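Local coordinates for protein beta-galactosidase (Bacillus circulans, PDB 4MAD) that probably hydrolyses terminal non-reducing beta-D-galactose residues from beta-D-galactosides, using a TIM-barrel catalytic domain of glycoside hydrolase family 35, at residues Met38-Thr43 with Tyr66-Leu71; Phe284-Gly289 with Tyr313-Leu318. All coordinates share one frame; numbering follows the deposited sequence.

Interaction 1. Residues Met38-Thr43 with Tyr66-Leu71; sequences MHYFRT and YVAWNL
The F41 ring lies between CB of H39 and CB of A68. The A68 methyl sits over one face, CB 4.0 Å from the centroid of the F41 ring, in a CH-pi contact, while CB of H39 lies over the centre of the opposite face. The carbonyl O of Y66 meets the F41 rim near the ring plane, 3.7 Å from CE2. F41 CG stands in the crowded position between the backbone N and the carbonyl carbon (chi1 45°), which turns the ring so that one face meets the A68 methyl. Its CB is left to L71, whose CD2 methyl packs 3.5 Å from F41 CB. The neighbouring Y40 reaches across lengthwise instead. Its CE2 edge passes 3.2 Å from Y66 O, and one of its faces takes F41 CD2 over the centre. At the tip, Y40 OH accepts the amide N-H of A68 at 3.2 Å and 160°; this N-H belongs to the N-cap residue of helix 69-72. H72 NE2 hydrogen-bonds to the same hydroxyl, so the tyrosine tip is gripped from both the start and the end of that short helix. V67 adds a flank, with CG1 3.5 Å from Y40 OH. The two segments begin at the C-terminal ends of the first and second strands of the (beta/alpha)8 barrel, 34-38 and 62-66, where the active site lies in this fold. The H39 and Y66 side chains run side by side and point the same way, their rings oblique at 49°, with H39 CE1 3.6 Å from Y66 CD2. The Y66 hydroxyl is hydrogen-bonded to N170 OD1, next to the predicted proton donor E171, and the Y66 side chain comes within about 3 Å (nearest atoms) of that of E247, the predicted nucleophile.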
ATOM      1  N   MET A  38      -8.818  -2.344  -9.674  1.00 14.50           N
ATOM      2  CA  MET A  38      -8.877  -3.142  -8.494  1.00 14.04           C
ATOM      3  C   MET A  38      -7.550  -3.881  -8.315  1.00 15.82           C
ATOM      4  O   MET A  38      -7.086  -4.487  -9.204  1.00 16.72           O
ATOM      5  CB  MET A  38     -10.007  -4.150  -8.567  1.00 15.23           C
ATOM      6  CG  MET A  38     -10.045  -5.071  -7.431  1.00 15.35           C
ATOM      7  SD  MET A  38     -11.332  -6.353  -7.535  1.00 19.49           S
ATOM      8  CE  MET A  38     -10.885  -7.315  -6.118  1.00 15.58           C
ATOM      9  N   HIS A  39      -6.989  -3.807  -7.140  1.00 14.39           N
ATOM     10  CA  HIS A  39      -5.700  -4.429  -6.889  1.00 15.49           C
ATOM     11  C   HIS A  39      -5.841  -5.752  -6.156  1.00 13.04           C
ATOM     12  O   HIS A  39      -6.387  -5.798  -5.102  1.00 15.03           O
ATOM     13  CB  HIS A  39      -4.893  -3.512  -6.011  1.00 14.20           C
ATOM     14  CG  HIS A  39      -4.621  -2.182  -6.606  1.00 14.56           C
ATOM     15  ND1 HIS A  39      -4.775  -1.917  -7.941  1.00 19.53           N
ATOM     16  CD2 HIS A  39      -4.244  -1.017  -6.034  1.00 10.40           C
ATOM     17  CE1 HIS A  39      -4.480  -0.656  -8.168  1.00 12.26           C
ATOM     18  NE2 HIS A  39      -4.184  -0.087  -7.022  1.00 17.62           N
ATOM     19  N   TYR A  40      -5.319  -6.817  -6.712  1.00 16.80           N
ATOM     20  CA  TYR A  40      -5.535  -8.105  -6.097  1.00 18.72           C
ATOM     21  C   TYR A  40      -5.030  -8.078  -4.653  1.00 19.14           C
ATOM     22  O   TYR A  40      -5.536  -8.746  -3.824  1.00 16.00           O
ATOM     23  CB  TYR A  40      -4.893  -9.255  -6.888  1.00 15.89           C
ATOM     24  CG  TYR A  40      -3.459  -9.048  -7.171  1.00 14.80           C
ATOM     25  CD1 TYR A  40      -2.505  -9.658  -6.427  1.00 14.27           C
ATOM     26  CD2 TYR A  40      -3.072  -8.260  -8.176  1.00 16.17           C
ATOM     27  CE1 TYR A  40      -1.172  -9.425  -6.653  1.00 17.93           C
ATOM     28  CE2 TYR A  40      -1.735  -8.035  -8.435  1.00 17.78           C
ATOM     29  CZ  TYR A  40      -0.773  -8.606  -7.648  1.00 17.80           C
ATOM     30  OH  TYR A  40       0.533  -8.391  -7.877  1.00 16.14           O
ATOM     31  N   PHE A  41      -4.006  -7.282  -4.419  1.00 18.03           N
ATOM     32  CA  PHE A  41      -3.247  -7.333  -3.172  1.00 16.04           C
ATOM     33  C   PHE A  41      -3.922  -6.574  -2.076  1.00 17.97           C
ATOM     34  O   PHE A  41      -3.444  -6.534  -0.988  1.00 19.29           O
ATOM     35  CB  PHE A  41      -1.819  -6.904  -3.352  1.00 17.57           C
ATOM     36  CG  PHE A  41      -1.619  -5.655  -4.175  1.00 17.62           C
ATOM     37  CD1 PHE A  41      -1.580  -4.431  -3.572  1.00 18.68           C
ATOM     38  CD2 PHE A  41      -1.458  -5.708  -5.538  1.00 13.23           C
ATOM     39  CE1 PHE A  41      -1.325  -3.347  -4.291  1.00 14.50           C
ATOM     40  CE2 PHE A  41      -1.240  -4.603  -6.237  1.00 15.47           C
ATOM     41  CZ  PHE A  41      -1.183  -3.426  -5.612  1.00 15.70           C
ATOM     42  N   ARG A  42      -5.051  -6.001  -2.414  1.00 15.03           N
ATOM     43  CA  ARG A  42      -5.801  -5.193  -1.483  1.00 14.14           C
ATOM     44  C   ARG A  42      -7.162  -5.770  -1.020  1.00 13.94           C
ATOM     45  O   ARG A  42      -7.831  -5.155  -0.290  1.00 15.17           O
ATOM     46  CB  ARG A  42      -5.936  -3.791  -2.016  1.00 15.13           C
ATOM     47  CG  ARG A  42      -4.685  -2.988  -1.825  1.00 17.86           C
ATOM     48  CD  ARG A  42      -4.712  -1.631  -2.475  1.00 16.26           C
ATOM     49  NE  ARG A  42      -3.852  -0.670  -1.832  1.00 15.95           N
ATOM     50  CZ  ARG A  42      -3.052   0.193  -2.443  1.00 15.47           C
ATOM     51  NH1 ARG A  42      -3.019   0.247  -3.745  1.00 13.64           N
ATOM     52  NH2 ARG A  42      -2.337   1.036  -1.726  1.00 12.93           N
ATOM     53  N   THR A  43      -7.517  -6.967  -1.484  1.00 12.70           N
ATOM     54  CA  THR A  43      -8.719  -7.647  -1.044  1.00 14.35           C
ATOM     55  C   THR A  43      -8.398  -9.127  -0.808  1.00 16.77           C
ATOM     56  O   THR A  43      -7.679  -9.669  -1.526  1.00 15.64           O
ATOM     57  CB  THR A  43      -9.833  -7.455  -2.067  1.00 18.95           C
ATOM     58  OG1 THR A  43     -10.198  -6.084  -2.089  1.00 17.37           O
ATOM     59  CG2 THR A  43     -11.005  -8.333  -1.751  1.00 13.86           C
ATOM     60  N   TYR A  66      -2.361  -3.082 -10.856  1.00 15.15           N
ATOM     61  CA  TYR A  66      -0.934  -3.061 -10.725  1.00 16.70           C
ATOM     62  C   TYR A  66      -0.438  -4.432 -10.295  1.00 16.56           C
ATOM     63  O   TYR A  66      -1.216  -5.231  -9.889  1.00 17.32           O
ATOM     64  CB  TYR A  66      -0.491  -2.091  -9.646  1.00 16.65           C
ATOM     65  CG  TYR A  66      -0.504  -0.638  -9.980  1.00 13.63           C
ATOM     66  CD1 TYR A  66       0.223  -0.128 -11.013  1.00 14.56           C
ATOM     67  CD2 TYR A  66      -1.184   0.247  -9.186  1.00 18.74           C
ATOM     68  CE1 TYR A  66       0.221   1.227 -11.270  1.00 20.12           C
ATOM     69  CE2 TYR A  66      -1.182   1.550  -9.441  1.00 18.16           C
ATOM     70  CZ  TYR A  66      -0.477   2.067 -10.482  1.00 20.10           C
ATOM     71  OH  TYR A  66      -0.503   3.408 -10.733  1.00 19.15           O
ATOM     72  N   VAL A  67       0.867  -4.661 -10.420  1.00 16.25           N
ATOM     73  CA  VAL A  67       1.551  -5.812  -9.841  1.00 17.38           C
ATOM     74  C   VAL A  67       2.553  -5.344  -8.798  1.00 16.64           C
ATOM     75  O   VAL A  67       3.354  -4.568  -9.111  1.00 14.35           O
ATOM     76  CB  VAL A  67       2.378  -6.595 -10.874  1.00 17.06           C
ATOM     77  CG1 VAL A  67       2.957  -7.761 -10.250  1.00 19.30           C
ATOM     78  CG2 VAL A  67       1.537  -6.998 -12.081  1.00 19.88           C
ATOM     79  N   ALA A  68       2.512  -5.895  -7.593  1.00 18.44           N
ATOM     80  CA  ALA A  68       3.299  -5.420  -6.495  1.00 15.04           C
ATOM     81  C   ALA A  68       4.565  -6.278  -6.353  1.00 16.45           C
ATOM     82  O   ALA A  68       4.525  -7.326  -5.823  1.00 17.04           O
ATOM     83  CB  ALA A  68       2.490  -5.481  -5.246  1.00 14.56           C
ATOM     84  N   TRP A  69       5.685  -5.769  -6.812  1.00 15.32           N
ATOM     85  CA  TRP A  69       6.918  -6.523  -6.793  1.00 15.75           C
ATOM     86  C   TRP A  69       7.288  -6.947  -5.381  1.00 17.04           C
ATOM     87  O   TRP A  69       7.578  -8.042  -5.168  1.00 15.81           O
ATOM     88  CB  TRP A  69       8.034  -5.653  -7.387  1.00 15.90           C
ATOM     89  CG  TRP A  69       9.398  -6.262  -7.517  1.00 14.25           C
ATOM     90  CD1 TRP A  69       9.780  -7.511  -7.197  1.00 17.86           C
ATOM     91  CD2 TRP A  69      10.578  -5.597  -7.987  1.00 16.54           C
ATOM     92  NE1 TRP A  69      11.118  -7.687  -7.463  1.00 16.29           N
ATOM     93  CE2 TRP A  69      11.621  -6.518  -7.950  1.00 19.14           C
ATOM     94  CE3 TRP A  69      10.839  -4.327  -8.460  1.00 16.43           C
ATOM     95  CZ2 TRP A  69      12.893  -6.190  -8.357  1.00 17.51           C
ATOM     96  CZ3 TRP A  69      12.124  -4.017  -8.869  1.00 17.70           C
ATOM     97  CH2 TRP A  69      13.113  -4.941  -8.814  1.00 18.69           C
ATOM     98  N   ASN A  70       7.180  -6.038  -4.421  1.00 17.74           N
ATOM     99  CA  ASN A  70       7.518  -6.350  -3.041  1.00 18.93           C
ATOM    100  C   ASN A  70       6.697  -7.535  -2.511  1.00 17.19           C
ATOM    101  O   ASN A  70       7.159  -8.289  -1.717  1.00 18.43           O
ATOM    102  CB  ASN A  70       7.476  -5.124  -2.097  1.00 16.30           C
ATOM    103  CG  ASN A  70       6.131  -4.378  -2.103  1.00 19.41           C
ATOM    104  OD1 ASN A  70       5.242  -4.758  -2.726  1.00 16.16           O
ATOM    105  ND2 ASN A  70       6.062  -3.292  -1.358  1.00 15.72           N
ATOM    106  N   LEU A  71       5.464  -7.676  -2.968  1.00 17.70           N
ATOM    107  CA  LEU A  71       4.690  -8.814  -2.570  1.00 17.96           C
ATOM    108  C   LEU A  71       5.251 -10.110  -3.143  1.00 17.55           C
ATOM    109  O   LEU A  71       5.365 -11.057  -2.473  1.00 22.27           O
ATOM    110  CB  LEU A  71       3.241  -8.633  -2.923  1.00 20.56           C
ATOM    111  CG  LEU A  71       2.174  -9.346  -2.102  1.00 26.69           C
ATOM    112  CD1 LEU A  71       2.269  -8.934  -0.695  1.00 28.85           C
ATOM    113  CD2 LEU A  71       0.816  -9.015  -2.635  1.00 26.81           C
TER

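Interaction 2. Residues Phe284-Gly289 with Tyr313-Leu318; sequences FYMAHG and YDYDGL
The Y315 ring takes M286 CG over one face, 4.0 Å from the ring centroid and 17° off its normal, and on that same face the edge of Y285 comes in, an offset edge-to-face pair with planes at 71°. Y285 CD2 reaches to 3.4 Å from Y315 OH. Y313 CE1 lies at the Y315 edge, and Y315 CD1 in turn sits over a face of Y313, toward the rim; G289 O meets the Y313 edge, 3.5 Å from CD2. M286 follows a cis peptide bond; its bend at chi2 (-69°) brings SD over the centre of the Y285 ring, and the bend at chi3 places CE. Y285 OH donates to Y313 OH at 2.9 Å, tip to tip with the side chains crossing, and Y313 OH is also bonded to E112, a residue of the bound-ligand pocket. Segment 284-289 leaves the eighth barrel strand, 281-284, and 313-318 lies in the long connection to helix 327-339. An alanine at Y315 would probably open a gap beside Y285 and M286, leaving the edge of Y285 without the face it meets and the methionine freer to turn. Farther along, L318 CD1 packs 3.9 Å from F284 CD1. A water accepts from G289 N at 2.9 Å and donates to D314 O, while D314 OD2 takes the N-H of D316 in an Asx turn.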
ATOM      1  N   PHE A 284     -11.261   3.868 -13.960  1.00 15.77           N
ATOM      2  CA  PHE A 284     -11.606   4.466 -12.715  1.00 15.22           C
ATOM      3  C   PHE A 284     -10.542   4.067 -11.649  1.00 14.39           C
ATOM      4  O   PHE A 284     -10.321   2.918 -11.446  1.00 17.29           O
ATOM      5  CB  PHE A 284     -12.998   4.020 -12.275  1.00 13.33           C
ATOM      6  CG  PHE A 284     -14.096   4.894 -12.739  1.00 15.70           C
ATOM      7  CD1 PHE A 284     -14.782   5.632 -11.868  1.00 17.53           C
ATOM      8  CD2 PHE A 284     -14.441   4.955 -14.044  1.00 17.66           C
ATOM      9  CE1 PHE A 284     -15.766   6.451 -12.301  1.00 20.71           C
ATOM     10  CE2 PHE A 284     -15.438   5.752 -14.451  1.00 19.55           C
ATOM     11  CZ  PHE A 284     -16.092   6.492 -13.584  1.00 17.52           C
ATOM     12  N   TYR A 285      -9.946   5.057 -10.994  1.00 12.74           N
ATOM     13  CA  TYR A 285      -9.047   4.836  -9.902  1.00 14.85           C
ATOM     14  C   TYR A 285      -9.583   5.458  -8.601  1.00 16.50           C
ATOM     15  O   TYR A 285      -9.609   6.637  -8.494  1.00 18.11           O
ATOM     16  CB  TYR A 285      -7.709   5.442 -10.247  1.00 13.88           C
ATOM     17  CG  TYR A 285      -6.598   4.919  -9.379  1.00 18.55           C
ATOM     18  CD1 TYR A 285      -5.715   3.971  -9.831  1.00 14.75           C
ATOM     19  CD2 TYR A 285      -6.490   5.319  -8.075  1.00 16.01           C
ATOM     20  CE1 TYR A 285      -4.726   3.487  -9.016  1.00 17.29           C
ATOM     21  CE2 TYR A 285      -5.534   4.814  -7.264  1.00 15.57           C
ATOM     22  CZ  TYR A 285      -4.640   3.917  -7.732  1.00 15.31           C
ATOM     23  OH  TYR A 285      -3.698   3.445  -6.895  1.00 16.70           O
ATOM     24  N   MET A 286      -9.993   4.660  -7.617  1.00 17.93           N
ATOM     25  CA  MET A 286     -10.086   3.210  -7.660  1.00 14.27           C
ATOM     26  C   MET A 286     -11.553   2.784  -7.820  1.00 15.89           C
ATOM     27  O   MET A 286     -12.411   3.415  -7.303  1.00 15.47           O
ATOM     28  CB  MET A 286      -9.603   2.625  -6.359  1.00 16.72           C
ATOM     29  CG  MET A 286      -8.189   2.790  -6.061  1.00 16.85           C
ATOM     30  SD  MET A 286      -7.099   1.895  -7.038  1.00 16.99           S
ATOM     31  CE  MET A 286      -7.552   0.275  -6.597  1.00 17.20           C
ATOM     32  N   ALA A 287     -11.819   1.748  -8.584  1.00 13.31           N
ATOM     33  CA  ALA A 287     -13.166   1.244  -8.624  1.00 12.91           C
ATOM     34  C   ALA A 287     -13.545   0.526  -7.360  1.00 13.95           C
ATOM     35  O   ALA A 287     -14.516   0.776  -6.798  1.00 15.19           O
ATOM     36  CB  ALA A 287     -13.385   0.330  -9.785  1.00 15.88           C
ATOM     37  N   HIS A 288     -12.714  -0.422  -6.993  1.00 13.81           N
ATOM     38  CA  HIS A 288     -12.644  -0.977  -5.675  1.00 13.89           C
ATOM     39  C   HIS A 288     -11.231  -0.801  -5.083  1.00 16.54           C
ATOM     40  O   HIS A 288     -10.299  -1.234  -5.631  1.00 14.74           O
ATOM     41  CB  HIS A 288     -12.994  -2.449  -5.717  1.00 12.24           C
ATOM     42  CG  HIS A 288     -12.904  -3.113  -4.386  1.00 15.95           C
ATOM     43  ND1 HIS A 288     -13.716  -2.764  -3.342  1.00 14.56           N
ATOM     44  CD2 HIS A 288     -12.042  -4.032  -3.903  1.00 12.26           C
ATOM     45  CE1 HIS A 288     -13.378  -3.468  -2.289  1.00 18.81           C
ATOM     46  NE2 HIS A 288     -12.399  -4.275  -2.618  1.00 13.69           N
ATOM     47  N   GLY A 289     -11.152  -0.107  -3.961  1.00 15.94           N
ATOM     48  CA  GLY A 289      -9.911   0.146  -3.285  1.00 16.03           C
ATOM     49  C   GLY A 289      -9.394  -0.816  -2.238  1.00 13.85           C
ATOM     50  O   GLY A 289      -8.294  -1.217  -2.229  1.00 15.28           O
ATOM     51  N   TYR A 313      -8.021   1.676   2.318  1.00 11.86           N
ATOM     52  CA  TYR A 313      -7.929   2.187   0.959  1.00 13.88           C
ATOM     53  C   TYR A 313      -9.287   2.293   0.291  1.00 14.32           C
ATOM     54  O   TYR A 313      -9.387   2.097  -0.853  1.00 16.26           O
ATOM     55  CB  TYR A 313      -6.961   1.409   0.121  1.00 15.43           C
ATOM     56  CG  TYR A 313      -6.275   2.151  -0.991  1.00 17.24           C
ATOM     57  CD1 TYR A 313      -5.545   3.301  -0.776  1.00 17.11           C
ATOM     58  CD2 TYR A 313      -6.303   1.662  -2.254  1.00 14.95           C
ATOM     59  CE1 TYR A 313      -4.927   3.936  -1.801  1.00 12.71           C
ATOM     60  CE2 TYR A 313      -5.679   2.293  -3.258  1.00 15.16           C
ATOM     61  CZ  TYR A 313      -4.979   3.432  -3.050  1.00 17.06           C
ATOM     62  OH  TYR A 313      -4.326   3.986  -4.102  1.00 16.03           O
ATOM     63  N   ASP A 314     -10.286   2.669   1.056  1.00 14.72           N
ATOM     64  CA  ASP A 314     -11.645   2.721   0.595  1.00 15.56           C
ATOM     65  C   ASP A 314     -11.665   3.636  -0.588  1.00 15.20           C
ATOM     66  O   ASP A 314     -12.183   3.279  -1.541  1.00 15.42           O
ATOM     67  CB  ASP A 314     -12.511   3.304   1.712  1.00 15.74           C
ATOM     68  CG  ASP A 314     -13.986   3.535   1.323  1.00 19.49           C
ATOM     69  OD1 ASP A 314     -14.810   2.779   1.789  1.00 17.92           O
ATOM     70  OD2 ASP A 314     -14.270   4.510   0.656  1.00 16.79           O
ATOM     71  N   TYR A 315     -11.071   4.811  -0.495  1.00 15.23           N
ATOM     72  CA  TYR A 315     -10.776   5.723  -1.609  1.00 16.05           C
ATOM     73  C   TYR A 315     -12.034   6.474  -2.068  1.00 15.02           C
ATOM     74  O   TYR A 315     -12.044   7.073  -3.074  1.00 16.25           O
ATOM     75  CB  TYR A 315     -10.199   4.956  -2.808  1.00 16.54           C
ATOM     76  CG  TYR A 315      -9.225   5.745  -3.629  1.00 15.49           C
ATOM     77  CD1 TYR A 315      -7.887   5.646  -3.428  1.00 15.85           C
ATOM     78  CD2 TYR A 315      -9.649   6.589  -4.592  1.00 22.10           C
ATOM     79  CE1 TYR A 315      -7.003   6.360  -4.155  1.00 17.93           C
ATOM     80  CE2 TYR A 315      -8.790   7.298  -5.326  1.00 24.28           C
ATOM     81  CZ  TYR A 315      -7.474   7.184  -5.112  1.00 21.75           C
ATOM     82  OH  TYR A 315      -6.645   7.915  -5.870  1.00 29.67           O
ATOM     83  N   ASP A 316     -13.106   6.366  -1.318  1.00 14.41           N
ATOM     84  CA  ASP A 316     -14.369   6.838  -1.811  1.00 16.06           C
ATOM     85  C   ASP A 316     -14.650   6.138  -3.139  1.00 16.00           C
ATOM     86  O   ASP A 316     -15.158   6.689  -4.038  1.00 16.57           O
ATOM     87  CB  ASP A 316     -14.417   8.330  -1.989  1.00 16.57           C
ATOM     88  CG  ASP A 316     -15.829   8.849  -2.004  1.00 21.74           C
ATOM     89  OD1 ASP A 316     -16.677   8.200  -1.456  1.00 19.79           O
ATOM     90  OD2 ASP A 316     -16.026   9.924  -2.528  1.00 22.81           O
ATOM     91  N   GLY A 317     -14.276   4.887  -3.193  1.00 16.23           N
ATOM     92  CA  GLY A 317     -14.403   4.091  -4.383  1.00 15.95           C
ATOM     93  C   GLY A 317     -15.856   3.758  -4.699  1.00 14.43           C
ATOM     94  O   GLY A 317     -16.709   4.018  -3.931  1.00 14.91           O
ATOM     95  N   LEU A 318     -16.068   3.188  -5.874  1.00 15.94           N
ATOM     96  CA  LEU A 318     -17.370   2.768  -6.314  1.00 17.17           C
ATOM     97  C   LEU A 318     -17.908   1.674  -5.398  1.00 16.47           C
ATOM     98  O   LEU A 318     -19.062   1.649  -5.162  1.00 16.38           O
ATOM     99  CB  LEU A 318     -17.353   2.318  -7.746  1.00 17.68           C
ATOM    100  CG  LEU A 318     -16.900   3.356  -8.741  1.00 16.67           C
ATOM    101  CD1 LEU A 318     -16.889   2.813 -10.110  1.00 19.75           C
ATOM    102  CD2 LEU A 318     -17.620   4.606  -8.664  1.00 17.98           C
TER
HETATM  103  O   HOH W   1     -12.953   0.685  -1.862  1.00 13.77           O

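In the fold
From the N terminus, the chain runs up strand 34-38 into 38-43, descends through helix 48-58, returns along strand 62-66 and meets itself at 66-71, so interaction 1 closes one beta-alpha-beta unit. After five more strands it reaches 281-284, and interaction 2 closes the excursion of 23 residues, including strands 299-301 and 306-308, that precedes helix 327-339. The two loops follow in series, neither nested nor crossed. Because the barrel closes, its eighth strand lies next to its first, and the contacts touch: T43 OG1 and H288 NE2 are 2.9 Å apart, a probable hydrogen bond, R42 makes a cation-pi contact with Y313, and H39 packs on M286.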